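Local coordinates for vascular protein tyrosine phosphatase 1 (Rattus norvegicus, PDB 3I36), which probably removes phosphate from tyrosine residues of other proteins, this chain being the catalytic domain of the receptor-type phosphatase, at residues Y138-L143 and E155-S160; M173-V178 and I184-V189. All coordinates share one frame; numbering follows the deposited sequence.

Overall arrangement
After helix 125-134 the chain forms strand 139-142, in the middle of the mixed sheet of this tyrosine phosphatase domain, then runs through an irregular connection whose 155-160 part folds back across one face of that strand: contact 1 closes this loop. The chain next adds strand 164-166 and the hairpin of strands 169-178 and 182-191, whose two arms pair in contact 2. The contacts follow in series, neither nested nor crossed, with centres 9 Å apart. They meet where S160 O lies 2.9 Å from M173 N, a probable hydrogen bond, and where P159 packs on F187. Strand 196-205 runs between strands 139-142 and 182-191, so both contacts reach the same sheet.

Contact 1. Residues Y138-L143 and E155-S160; sequences YAIVML and EEYWPS
Y157 points its hydroxyl end at strand 139-142, a parallel strand inside the mixed sheet of the tyrosine phosphatase fold, and meets the side chains of I140 and M142 there. The backbones stay far apart, with I140 CA 10.7 Å from W158 CA, and no hydrogen bond joins the two segments; the gap is bridged by side chains alone. I140 comes head-on: its CG2 branch stops 3.3 Å from Y157 OH, while CD1 reaches the CE1 side of the ring at 4.1 Å. M142 slides past the same ring in the opposite direction. Its CG stands anti to the backbone N (chi1 173°) and the chain stays extended to CE, which carries M142 SD to 3.9 Å from Y157 CE2 and on to the indole of W158. Both are Met-aromatic contacts with an oblique approach; M142 SD lies 4.4 Å from the centroid of the W158 six-membered ring, 53° off its normal. W158 also supports its neighbour, since its CE3 sits 3.5 Å above the plane of the Y157 ring, over the centre. The buried hydroxyl is satisfied outside the segments, hydrogen-bonded to H243 and Q202, and H243 ends strand 240-243, directly before C244, probably the nucleophile. About 7 Å separates the side chains of M142 and C244, so the contact lies close to the probable substrate-binding loop that starts at C244. A leucine in place of Y157 would probably leave the side chains of H243 and Q202 without their hydroxyl partner and open a gap beside I140 and M142. The far end of M142 closes the contact against the indole, CE lying 3.7 Å from W158 CZ3.

Contact 2. Residues M173-V178 and I184-V189; sequences MTSEVV and IRDFVV
D186 O is gripped by the backbone of two successive residues, T174 and S175, which both face D186 in a classic beta bulge of the antiparallel hairpin 169-178/182-191. T174 N comes to 2.6 Å from D186 O, tilted 33° from the carbonyl plane; the bond from S175 N is weak. S175 returns the bond through its own O, which takes the N-H of D186, and beyond the bulge the strands return to regular pairing, with V177 and I184 forming a hydrogen-bonded pair through both backbone bonds.

The bulge shifts the register by one residue, yet M173 and F187 on one side of it and E176 and R185 on the other still send their side chains to the same face. Here M173 crosses F187 obliquely, its CB 3.5 Å from F187 CE1, and its sulfur makes an oblique Met-aromatic contact with that ring. E176 and R185 lie side by side, pointing the same way. With CG anti to the backbone N (chi1 175°), E176 runs out along the arginine and offers the anti lone pair of OE2 to R185 NE at 2.7 Å, a salt bridge in the guanidinium plane although the two flat groups are turned 63° apart. Q202 and H204 hold NH1 of the same arginine, so the guanidinium is fixed from strand 196-205 as well.

The opposite face carries S175 and D186, whose carboxylate forms a salt bridge with R201. Beside the bulge, T174 CG2 and V188 CG2 meet at 3.5 Å, their side chains crossing at about a right angle. Water 2 completes the E176-R185 pair at the guanidinium edge, donating to E176 OE2 and accepting from R185 NH2 at 2.9 Å.

Contact 1. Residues Y138-L143 and E155-S160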
ATOM      1  N   TYR A 138      -6.413   1.508  11.447  1.00  7.84           N
ATOM      2  CA  TYR A 138      -7.873   1.511  11.421  1.00 11.58           C
ATOM      3  C   TYR A 138      -8.357   1.196  10.010  1.00  9.54           C
ATOM      4  O   TYR A 138      -9.513   0.865   9.794  1.00 12.01           O
ATOM      5  CB  TYR A 138      -8.406   2.879  11.801  1.00 12.69           C
ATOM      6  CG  TYR A 138      -8.506   3.112  13.286  1.00 13.94           C
ATOM      7  CD1 TYR A 138      -7.374   3.175  14.073  1.00 13.45           C
ATOM      8  CD2 TYR A 138      -9.733   3.284  13.887  1.00 13.98           C
ATOM      9  CE1 TYR A 138      -7.472   3.404  15.449  1.00 17.54           C
ATOM     10  CE2 TYR A 138      -9.845   3.508  15.244  1.00 15.61           C
ATOM     11  CZ  TYR A 138      -8.717   3.573  16.018  1.00 16.49           C
ATOM     12  OH  TYR A 138      -8.843   3.803  17.368  1.00 19.24           O
ATOM     13  N   ALA A 139      -7.460   1.334   9.039  1.00 14.09           N
ATOM     14  CA  ALA A 139      -7.828   1.104   7.650  1.00 15.81           C
ATOM     15  C   ALA A 139      -6.826   0.188   6.975  1.00 11.69           C
ATOM     16  O   ALA A 139      -5.619   0.397   7.059  1.00 14.11           O
ATOM     17  CB  ALA A 139      -7.929   2.426   6.883  1.00 14.69           C
ATOM     18  N   ILE A 140      -7.341  -0.817   6.289  1.00 11.66           N
ATOM     19  CA  ILE A 140      -6.486  -1.667   5.486  1.00  8.75           C
ATOM     20  C   ILE A 140      -6.946  -1.488   4.069  1.00 14.25           C
ATOM     21  O   ILE A 140      -8.139  -1.522   3.792  1.00 12.21           O
ATOM     22  CB  ILE A 140      -6.634  -3.147   5.858  1.00 10.90           C
ATOM     23  CG1 ILE A 140      -5.964  -3.415   7.214  1.00 12.59           C
ATOM     24  CG2 ILE A 140      -6.027  -4.035   4.769  1.00 12.00           C
ATOM     25  CD1 ILE A 140      -6.188  -4.849   7.717  1.00 12.03           C
ATOM     26  N   VAL A 141      -5.993  -1.299   3.170  1.00  9.49           N
ATOM     27  CA  VAL A 141      -6.308  -1.256   1.763  1.00  7.99           C
ATOM     28  C   VAL A 141      -5.679  -2.477   1.155  1.00  7.57           C
ATOM     29  O   VAL A 141      -4.462  -2.644   1.197  1.00 10.63           O
ATOM     30  CB  VAL A 141      -5.739  -0.005   1.104  1.00 10.65           C
ATOM     31  CG1 VAL A 141      -5.994  -0.039  -0.407  1.00 11.88           C
ATOM     32  CG2 VAL A 141      -6.373   1.226   1.719  1.00 13.54           C
ATOM     33  N   MET A 142      -6.515  -3.334   0.595  1.00 11.26           N
ATOM     34  CA  MET A 142      -6.056  -4.581   0.038  1.00 12.45           C
ATOM     35  C   MET A 142      -6.260  -4.531  -1.456  1.00 13.34           C
ATOM     36  O   MET A 142      -7.379  -4.323  -1.934  1.00 14.04           O
ATOM     37  CB  MET A 142      -6.855  -5.731   0.620  1.00 13.81           C
ATOM     38  CG  MET A 142      -6.549  -7.039  -0.046  1.00  9.95           C
ATOM     39  SD  MET A 142      -7.241  -8.407   0.890  1.00 13.45           S
ATOM     40  CE  MET A 142      -6.692  -9.772  -0.141  1.00 14.44           C
ATOM     41  N   LEU A 143      -5.182  -4.723  -2.200  1.00 11.18           N
ATOM     42  CA  LEU A 143      -5.235  -4.452  -3.630  1.00 11.09           C
ATOM     43  C   LEU A 143      -4.999  -5.693  -4.443  1.00 16.28           C
ATOM     44  O   LEU A 143      -4.426  -5.648  -5.529  1.00 18.55           O
ATOM     45  CB  LEU A 143      -4.214  -3.383  -3.999  1.00  8.43           C
ATOM     46  CG  LEU A 143      -4.438  -2.055  -3.276  1.00 14.92           C
ATOM     47  CD1 LEU A 143      -3.168  -1.231  -3.294  1.00 12.23           C
ATOM     48  CD2 LEU A 143      -5.592  -1.298  -3.919  1.00 15.39           C
ATOM     49  N   GLU A 155      -3.136 -14.548   1.981  1.00 12.65           N
ATOM     50  CA  GLU A 155      -4.042 -15.332   2.805  1.00 16.97           C
ATOM     51  C   GLU A 155      -5.320 -14.549   3.036  1.00 14.90           C
ATOM     52  O   GLU A 155      -5.305 -13.330   3.056  1.00 14.94           O
ATOM     53  CB  GLU A 155      -3.406 -15.704   4.147  1.00 17.48           C
ATOM     54  CG  GLU A 155      -2.301 -16.719   3.989  1.00 20.01           C
ATOM     55  CD  GLU A 155      -2.792 -17.954   3.265  1.00 22.08           C
ATOM     56  OE1 GLU A 155      -3.716 -18.607   3.784  1.00 19.98           O
ATOM     57  OE2 GLU A 155      -2.263 -18.263   2.176  1.00 24.98           O
ATOM     58  N   GLU A 156      -6.432 -15.256   3.201  1.00 16.42           N
ATOM     59  CA  GLU A 156      -7.642 -14.590   3.631  1.00 14.92           C
ATOM     60  C   GLU A 156      -7.479 -14.397   5.123  1.00 12.29           C
ATOM     61  O   GLU A 156      -7.850 -15.260   5.930  1.00 15.06           O
ATOM     62  CB  GLU A 156      -8.872 -15.421   3.317  1.00 15.87           C
ATOM     63  CG  GLU A 156     -10.150 -14.771   3.822  1.00 19.55           C
ATOM     64  CD  GLU A 156     -11.372 -15.297   3.113  1.00 28.80           C
ATOM     65  OE1 GLU A 156     -12.491 -14.928   3.507  1.00 28.26           O
ATOM     66  OE2 GLU A 156     -11.210 -16.074   2.152  1.00 33.79           O
ATOM     67  N   TYR A 157      -6.887 -13.271   5.487  1.00 14.42           N
ATOM     68  CA  TYR A 157      -6.397 -13.075   6.845  1.00 16.13           C
ATOM     69  C   TYR A 157      -7.458 -12.486   7.735  1.00 13.74           C
ATOM     70  O   TYR A 157      -7.212 -12.238   8.907  1.00 15.01           O
ATOM     71  CB  TYR A 157      -5.199 -12.135   6.836  1.00 13.98           C
ATOM     72  CG  TYR A 157      -5.489 -10.828   6.149  1.00 13.40           C
ATOM     73  CD1 TYR A 157      -6.148  -9.799   6.810  1.00 10.40           C
ATOM     74  CD2 TYR A 157      -5.133 -10.638   4.819  1.00 13.80           C
ATOM     75  CE1 TYR A 157      -6.422  -8.593   6.156  1.00 13.39           C
ATOM     76  CE2 TYR A 157      -5.388  -9.452   4.167  1.00 13.03           C
ATOM     77  CZ  TYR A 157      -6.033  -8.433   4.842  1.00 13.19           C
ATOM     78  OH  TYR A 157      -6.284  -7.262   4.178  1.00 14.11           O
ATOM     79  N   TRP A 158      -8.630 -12.243   7.168  1.00 14.47           N
ATOM     80  CA  TRP A 158      -9.691 -11.592   7.917  1.00 16.55           C
ATOM     81  C   TRP A 158     -10.827 -12.565   8.174  1.00 18.43           C
ATOM     82  O   TRP A 158     -11.053 -13.488   7.384  1.00 19.62           O
ATOM     83  CB  TRP A 158     -10.203 -10.375   7.154  1.00 11.02           C
ATOM     84  CG  TRP A 158     -10.843 -10.716   5.851  1.00 14.16           C
ATOM     85  CD1 TRP A 158     -12.168 -10.944   5.623  1.00 17.24           C
ATOM     86  CD2 TRP A 158     -10.186 -10.867   4.585  1.00 15.59           C
ATOM     87  NE1 TRP A 158     -12.377 -11.217   4.293  1.00 17.61           N
ATOM     88  CE2 TRP A 158     -11.175 -11.182   3.636  1.00 15.90           C
ATOM     89  CE3 TRP A 158      -8.851 -10.766   4.165  1.00 13.82           C
ATOM     90  CZ2 TRP A 158     -10.877 -11.403   2.291  1.00 18.80           C
ATOM     91  CZ3 TRP A 158      -8.557 -10.972   2.830  1.00 17.37           C
ATOM     92  CH2 TRP A 158      -9.563 -11.288   1.908  1.00 16.32           C
ATOM     93  N   PRO A 159     -11.554 -12.356   9.279  1.00 15.76           N
ATOM     94  CA  PRO A 159     -12.639 -13.275   9.629  1.00 24.91           C
ATOM     95  C   PRO A 159     -13.946 -12.875   8.971  1.00 21.72           C
ATOM     96  O   PRO A 159     -14.061 -11.796   8.384  1.00 23.12           O
ATOM     97  CB  PRO A 159     -12.763 -13.099  11.144  1.00 24.33           C
ATOM     98  CG  PRO A 159     -12.324 -11.680  11.387  1.00 21.52           C
ATOM     99  CD  PRO A 159     -11.341 -11.316  10.303  1.00 15.57           C
ATOM    100  N   SER A 160     -14.926 -13.763   9.076  1.00 28.35           N
ATOM    101  CA  SER A 160     -16.311 -13.428   8.790  1.00 31.07           C
ATOM    102  C   SER A 160     -16.901 -12.838  10.063  1.00 32.19           C
ATOM    103  O   SER A 160     -16.167 -12.397  10.958  1.00 28.11           O
ATOM    104  CB  SER A 160     -17.086 -14.687   8.419  1.00 37.06           C
ATOM    105  OG  SER A 160     -17.140 -15.579   9.522  1.00 39.60           O
TER

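Contact 2. Residues M173-V178 and I184-V189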
ATOM      1  N   MET A 173     -15.827  -9.623  11.901  1.00 15.86           N
ATOM      2  CA  MET A 173     -16.357  -8.770  10.870  1.00 16.80           C
ATOM      3  C   MET A 173     -17.747  -8.295  11.281  1.00 22.12           C
ATOM      4  O   MET A 173     -18.579  -9.093  11.697  1.00 22.01           O
ATOM      5  CB  MET A 173     -16.409  -9.524   9.549  1.00 16.10           C
ATOM      6  CG  MET A 173     -16.716  -8.612   8.389  1.00 19.42           C
ATOM      7  SD  MET A 173     -16.765  -9.524   6.850  1.00 25.99           S
ATOM      8  CE  MET A 173     -18.193 -10.550   7.156  1.00 35.98           C
ATOM      9  N   THR A 174     -17.999  -6.998  11.169  1.00 19.33           N
ATOM     10  CA  THR A 174     -19.291  -6.457  11.572  1.00 26.26           C
ATOM     11  C   THR A 174     -20.185  -6.142  10.381  1.00 30.39           C
ATOM     12  O   THR A 174     -21.411  -6.110  10.496  1.00 30.24           O
ATOM     13  CB  THR A 174     -19.126  -5.213  12.436  1.00 23.56           C
ATOM     14  OG1 THR A 174     -18.408  -4.211  11.698  1.00 21.76           O
ATOM     15  CG2 THR A 174     -18.366  -5.574  13.711  1.00 25.60           C
ATOM     16  N   SER A 175     -19.570  -5.913   9.233  1.00 24.46           N
ATOM     17  CA  SER A 175     -20.339  -5.742   8.018  1.00 23.26           C
ATOM     18  C   SER A 175     -19.437  -5.954   6.830  1.00 25.26           C
ATOM     19  O   SER A 175     -18.210  -5.868   6.940  1.00 18.24           O
ATOM     20  CB  SER A 175     -20.992  -4.355   7.954  1.00 28.31           C
ATOM     21  OG  SER A 175     -20.020  -3.340   7.800  1.00 30.64           O
ATOM     22  N   GLU A 176     -20.063  -6.253   5.699  1.00 21.39           N
ATOM     23  CA  GLU A 176     -19.360  -6.484   4.454  1.00 24.23           C
ATOM     24  C   GLU A 176     -20.275  -6.034   3.335  1.00 31.19           C
ATOM     25  O   GLU A 176     -21.413  -6.485   3.233  1.00 30.29           O
ATOM     26  CB  GLU A 176     -19.047  -7.963   4.287  1.00 30.04           C
ATOM     27  CG  GLU A 176     -18.419  -8.295   2.948  1.00 31.72           C
ATOM     28  CD  GLU A 176     -18.122  -9.765   2.807  1.00 39.84           C
ATOM     29  OE1 GLU A 176     -19.085 -10.562   2.730  1.00 47.24           O
ATOM     30  OE2 GLU A 176     -16.929 -10.129   2.771  1.00 32.04           O
ATOM     31  N   VAL A 177     -19.790  -5.111   2.521  1.00 23.86           N
ATOM     32  CA  VAL A 177     -20.527  -4.670   1.361  1.00 23.67           C
ATOM     33  C   VAL A 177     -19.715  -5.021   0.134  1.00 20.10           C
ATOM     34  O   VAL A 177     -18.575  -4.570  -0.024  1.00 22.96           O
ATOM     35  CB  VAL A 177     -20.756  -3.168   1.390  1.00 25.06           C
ATOM     36  CG1 VAL A 177     -21.558  -2.734   0.164  1.00 30.10           C
ATOM     37  CG2 VAL A 177     -21.477  -2.781   2.670  1.00 27.85           C
ATOM     38  N   VAL A 178     -20.300  -5.843  -0.727  1.00 21.03           N
ATOM     39  CA  VAL A 178     -19.621  -6.247  -1.946  1.00 21.38           C
ATOM     40  C   VAL A 178     -20.148  -5.471  -3.141  1.00 24.12           C
ATOM     41  O   VAL A 178     -21.350  -5.364  -3.341  1.00 24.53           O
ATOM     42  CB  VAL A 178     -19.798  -7.739  -2.215  1.00 26.00           C
ATOM     43  CG1 VAL A 178     -19.077  -8.134  -3.496  1.00 27.43           C
ATOM     44  CG2 VAL A 178     -19.292  -8.547  -1.034  1.00 24.88           C
ATOM     45  N   ILE A 184     -15.973  -3.764   0.844  1.00 16.13           N
ATOM     46  CA  ILE A 184     -15.576  -3.045   2.020  1.00 19.42           C
ATOM     47  C   ILE A 184     -16.058  -3.832   3.212  1.00 20.53           C
ATOM     48  O   ILE A 184     -17.230  -4.231   3.285  1.00 19.24           O
ATOM     49  CB  ILE A 184     -16.148  -1.619   2.020  1.00 19.91           C
ATOM     50  CG1 ILE A 184     -15.568  -0.844   0.827  1.00 20.11           C
ATOM     51  CG2 ILE A 184     -15.812  -0.916   3.327  1.00 25.19           C
ATOM     52  CD1 ILE A 184     -16.200   0.508   0.602  1.00 25.82           C
ATOM     53  N   ARG A 185     -15.137  -4.098   4.129  1.00 17.84           N
ATOM     54  CA  ARG A 185     -15.463  -4.902   5.290  1.00 14.58           C
ATOM     55  C   ARG A 185     -15.137  -4.106   6.526  1.00 16.41           C
ATOM     56  O   ARG A 185     -14.085  -3.477   6.616  1.00 16.79           O
ATOM     57  CB  ARG A 185     -14.674  -6.206   5.267  1.00 15.63           C
ATOM     58  CG  ARG A 185     -14.835  -6.968   3.954  1.00 17.80           C
ATOM     59  CD  ARG A 185     -14.256  -8.377   4.057  1.00 18.55           C
ATOM     60  NE  ARG A 185     -14.443  -9.083   2.801  1.00 17.49           N
ATOM     61  CZ  ARG A 185     -13.578  -9.050   1.796  1.00 23.59           C
ATOM     62  NH1 ARG A 185     -12.443  -8.368   1.914  1.00 16.51           N
ATOM     63  NH2 ARG A 185     -13.835  -9.713   0.676  1.00 24.11           N
ATOM     64  N   ASP A 186     -16.060  -4.124   7.471  1.00 14.23           N
ATOM     65  CA  ASP A 186     -15.796  -3.532   8.758  1.00 15.58           C
ATOM     66  C   ASP A 186     -15.587  -4.631   9.763  1.00 16.78           C
ATOM     67  O   ASP A 186     -16.282  -5.654   9.745  1.00 17.53           O
ATOM     68  CB  ASP A 186     -16.937  -2.624   9.186  1.00 18.26           C
ATOM     69  CG  ASP A 186     -16.855  -1.270   8.542  1.00 31.76           C
ATOM     70  OD1 ASP A 186     -15.726  -0.780   8.378  1.00 34.17           O
ATOM     71  OD2 ASP A 186     -17.907  -0.695   8.202  1.00 36.36           O
ATOM     72  N   PHE A 187     -14.631  -4.397  10.650  1.00 18.59           N
ATOM     73  CA  PHE A 187     -14.339  -5.309  11.727  1.00 20.23           C
ATOM     74  C   PHE A 187     -14.240  -4.540  13.023  1.00 22.03           C
ATOM     75  O   PHE A 187     -14.111  -3.312  13.050  1.00 15.69           O
ATOM     76  CB  PHE A 187     -12.998  -5.993  11.498  1.00 20.13           C
ATOM     77  CG  PHE A 187     -12.882  -6.656  10.169  1.00 20.38           C
ATOM     78  CD1 PHE A 187     -13.197  -7.998  10.023  1.00 12.44           C
ATOM     79  CD2 PHE A 187     -12.468  -5.936   9.059  1.00 17.39           C
ATOM     80  CE1 PHE A 187     -13.101  -8.610   8.788  1.00 18.41           C
ATOM     81  CE2 PHE A 187     -12.356  -6.546   7.815  1.00 18.80           C
ATOM     82  CZ  PHE A 187     -12.679  -7.885   7.680  1.00 20.13           C
ATOM     83  N   VAL A 188     -14.316  -5.286  14.104  1.00 18.51           N
ATOM     84  CA  VAL A 188     -13.891  -4.784  15.384  1.00 20.72           C
ATOM     85  C   VAL A 188     -12.612  -5.533  15.665  1.00 20.34           C
ATOM     86  O   VAL A 188     -12.558  -6.753  15.528  1.00 17.86           O
ATOM     87  CB  VAL A 188     -14.915  -5.089  16.479  1.00 25.64           C
ATOM     88  CG1 VAL A 188     -14.348  -4.716  17.828  1.00 21.80           C
ATOM     89  CG2 VAL A 188     -16.203  -4.331  16.207  1.00 32.73           C
ATOM     90  N   VAL A 189     -11.572  -4.801  16.028  1.00 17.87           N
ATOM     91  CA  VAL A 189     -10.318  -5.430  16.381  1.00 13.93           C
ATOM     92  C   VAL A 189     -10.111  -5.245  17.864  1.00 20.14           C
ATOM     93  O   VAL A 189     -10.160  -4.132  18.372  1.00 18.78           O
ATOM     94  CB  VAL A 189      -9.143  -4.796  15.646  1.00 17.49           C
ATOM     95  CG1 VAL A 189      -7.866  -5.530  15.995  1.00 18.55           C
ATOM     96  CG2 VAL A 189      -9.399  -4.840  14.157  1.00 18.05           C
TER
HETATM   97  O   HOH W   1     -16.839  -2.456  13.001  1.00 28.66           O
HETATM   98  O   HOH W   2     -16.322 -11.093   0.211  1.00 31.25           O